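Local coordinates for MerB2 (PDB 5C17), which binds mercury(II) and probably cleaves the carbon-mercury bond of organomercurial compounds, as an alkylmercury lyase, at residues Ala63-Ile68 with Asp155-Trp160. Residues are numbered along the deposited sequence; the frame is centred on the assembly and turned at random. Where two conformers were deposited one is given.
With DTV ((2S,3S)-1,4-dimercaptobutane-2,3-diol), chain D.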
loop_
_atom_site.group_PDB
_atom_site.type_symbol
_atom_site.label_atom_id
_atom_site.label_comp_id
_atom_site.label_asym_id
_atom_site.label_seq_id
_atom_site.Cartn_x
_atom_site.Cartn_y
_atom_site.Cartn_z
ATOM N N ALA A 63 12.656 0.390 7.187
ATOM C CA ALA A 63 12.613 1.816 6.896
ATOM C C ALA A 63 13.457 2.174 5.655
ATOM O O ALA A 63 13.041 2.995 4.829
ATOM C CB ALA A 63 13.031 2.628 8.104
ATOM N N GLN A 64 14.625 1.551 5.518
ATOM C CA GLN A 64 15.465 1.753 4.337
ATOM C C GLN A 64 14.708 1.354 3.068
ATOM O O GLN A 64 14.777 2.047 2.049
ATOM C CB GLN A 64 16.776 0.955 4.440
ATOM C CG GLN A 64 17.780 1.506 5.454
ATOM C CD GLN A 64 19.009 0.613 5.669
ATOM O OE1 GLN A 64 18.930 -0.625 5.618
ATOM N NE2 GLN A 64 20.153 1.248 5.922
ATOM N N ARG A 65 13.958 0.255 3.150
ATOM C CA ARG A 65 13.168 -0.246 2.022
ATOM C C ARG A 65 11.856 0.528 1.861
ATOM O O ARG A 65 11.093 0.280 0.940
ATOM C CB ARG A 65 12.859 -1.733 2.221
ATOM C CG ARG A 65 14.064 -2.631 2.072
ATOM C CD ARG A 65 13.705 -4.091 2.297
ATOM N NE ARG A 65 14.771 -5.007 1.911
ATOM C CZ ARG A 65 14.955 -5.445 0.677
ATOM N NH1 ARG A 65 14.141 -5.055 -0.291
ATOM N NH2 ARG A 65 15.954 -6.277 0.412
ATOM N N GLN A 66 11.624 1.483 2.747
ATOM C CA GLN A 66 10.396 2.278 2.773
ATOM C C GLN A 66 9.150 1.389 2.755
ATOM O O GLN A 66 8.122 1.738 2.186
ATOM C CB GLN A 66 10.385 3.303 1.643
ATOM C CG GLN A 66 11.566 4.238 1.704
ATOM C CD GLN A 66 11.540 5.311 0.632
ATOM O OE1 GLN A 66 10.869 5.185 -0.380
ATOM N NE2 GLN A 66 12.280 6.379 0.861
ATOM N N MET A 67 9.274 0.245 3.426
ATOM C CA MET A 67 8.142 -0.626 3.718
ATOM C C MET A 67 7.393 -0.201 4.963
ATOM O O MET A 67 6.258 -0.629 5.186
ATOM C CB MET A 67 8.608 -2.070 3.849
ATOM C CG MET A 67 9.031 -2.659 2.517
ATOM S SD MET A 67 9.782 -4.286 2.646
ATOM C CE MET A 67 8.374 -5.215 3.230
ATOM N N ILE A 68 8.050 0.637 5.757
ATOM C CA ILE A 68 7.425 1.402 6.830
ATOM C C ILE A 68 7.887 2.840 6.664
ATOM O O ILE A 68 8.921 3.102 6.032
ATOM C CB ILE A 68 7.781 0.874 8.243
ATOM C CG1 ILE A 68 9.278 1.043 8.538
ATOM C CG2 ILE A 68 7.358 -0.584 8.389
ATOM C CD1 ILE A 68 9.671 0.643 9.940
ATOM N N ASP A 155 9.548 -4.900 -8.193
ATOM C CA ASP A 155 11.028 -4.792 -8.043
ATOM C C ASP A 155 11.265 -5.142 -6.542
ATOM O O ASP A 155 10.854 -4.444 -5.713
ATOM C CB ASP A 155 11.420 -3.325 -8.445
ATOM C CG ASP A 155 12.915 -2.977 -8.377
ATOM O OD1 ASP A 155 13.656 -3.415 -7.519
ATOM O OD2 ASP A 155 13.331 -2.110 -9.153
ATOM N N SER A 156 11.852 -6.245 -6.260
ATOM C CA SER A 156 12.167 -6.660 -4.883
ATOM C C SER A 156 13.214 -5.820 -4.165
ATOM O O SER A 156 13.337 -5.947 -2.986
ATOM C CB SER A 156 12.679 -8.042 -4.862
ATOM O OG SER A 156 13.905 -8.099 -5.442
ATOM N N GLU A 157 13.899 -4.938 -4.872
ATOM C CA GLU A 157 14.859 -4.073 -4.207
ATOM C C GLU A 157 14.423 -2.620 -4.195
ATOM O O GLU A 157 15.054 -1.800 -3.558
ATOM C CB GLU A 157 16.234 -4.222 -4.856
ATOM C CG GLU A 157 16.933 -5.494 -4.458
ATOM C CD GLU A 157 17.273 -5.556 -2.972
ATOM O OE1 GLU A 157 17.790 -4.565 -2.410
ATOM O OE2 GLU A 157 17.024 -6.611 -2.354
ATOM N N ALA A 158 13.322 -2.314 -4.873
ATOM C CA ALA A 158 12.847 -0.951 -4.962
ATOM C C ALA A 158 12.183 -0.565 -3.656
ATOM O O ALA A 158 11.450 -1.364 -3.095
ATOM C CB ALA A 158 11.858 -0.817 -6.106
ATOM N N PRO A 159 12.448 0.656 -3.176
ATOM C CA PRO A 159 11.701 1.102 -2.005
ATOM C C PRO A 159 10.226 1.317 -2.340
ATOM O O PRO A 159 9.890 1.628 -3.492
ATOM C CB PRO A 159 12.381 2.422 -1.629
ATOM C CG PRO A 159 13.024 2.899 -2.882
ATOM C CD PRO A 159 13.404 1.676 -3.651
ATOM N N TRP A 160 9.356 1.157 -1.351
ATOM C CA TRP A 160 7.918 1.223 -1.585
ATOM C C TRP A 160 7.389 2.673 -1.488
ATOM O O TRP A 160 7.120 3.305 -2.507
ATOM C CB TRP A 160 7.143 0.333 -0.602
ATOM C CG TRP A 160 7.305 -1.184 -0.701
ATOM C CD1 TRP A 160 8.396 -1.887 -1.134
ATOM C CD2 TRP A 160 6.326 -2.169 -0.301
ATOM N NE1 TRP A 160 8.139 -3.250 -1.068
ATOM C CE2 TRP A 160 6.880 -3.442 -0.553
ATOM C CE3 TRP A 160 5.028 -2.088 0.243
ATOM C CZ2 TRP A 160 6.187 -4.627 -0.273
ATOM C CZ3 TRP A 160 4.339 -3.271 0.494
ATOM C CH2 TRP A 160 4.922 -4.518 0.238
HETATM S S1 DTV D . 7.754 -2.844 -5.271
HETATM C C1 DTV D . 5.994 -2.891 -4.936
HETATM C C2 DTV D . 5.573 -1.987 -3.789
HETATM O O2 DTV D . 5.773 -0.646 -4.141
HETATM C C3 DTV D . 4.105 -2.152 -3.382
HETATM O O3 DTV D . 3.902 -3.468 -2.908
HETATM C C4 DTV D . 3.128 -1.875 -4.512
HETATM S S4 DTV D . 1.490 -1.475 -3.916
HETATM O O HOH W 1 12.052 -3.401 -0.595
#
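The extended chain of Arg65 carries NE out towards the loop, and chi4 (-85°) turns the guanidinium to Ser156 and Glu157, while the chain of Glu157, folded at chi2 (-65°), swings its carboxylate back to meet it. Arg65 NH1 donates to Ser156 O at 3.0 Å, the carbonyl lying at the edge of the guanidinium, and also to a water that passes a hydrogen bond on to Ala158 O. Arg65 NH2 forms a salt bridge with Glu157 OE2 at 3.0 Å, reaching that oxygen from above the carboxylate plane; the same oxygen also forms a salt bridge with Lys17 of helix 5-17, its stronger partner, so it sits between two cations. Arginine suits this place because one long, flat cation can serve a carbonyl, a water and a carboxylate together. Nearer the main chain, Trp160 N donates to Arg65 O at 3.0 Å, and Pro159 CA makes a CA-H...O contact with the same oxygen. Pro159 stands at the N-cap position just before helix 160-164, its ring fixing phi near -68° as the loop runs into the helix. Its CB packs 3.4 Å from Gln66 OE1, which also takes a weak hydrogen bond from Gly162 N in the first turn of that helix. Met67 sets its flexible chain on one face of the Trp160 indole: CG stands 3.7 Å from the centroid of the five-membered ring, nearly on its normal, a CH-pi contact, with SD more oblique in a Met-aromatic contact. The opposite indole face receives the bound dithiol, whose O3 lies 3.4 Å from Trp160 CZ3, so Met67 backs a pocket wall. Thus the turn after helix 52-64, a Schellman motif with Gln66 at positive phi, is joined to the loop of this MerB-family protein's mercury-dithiol pocket.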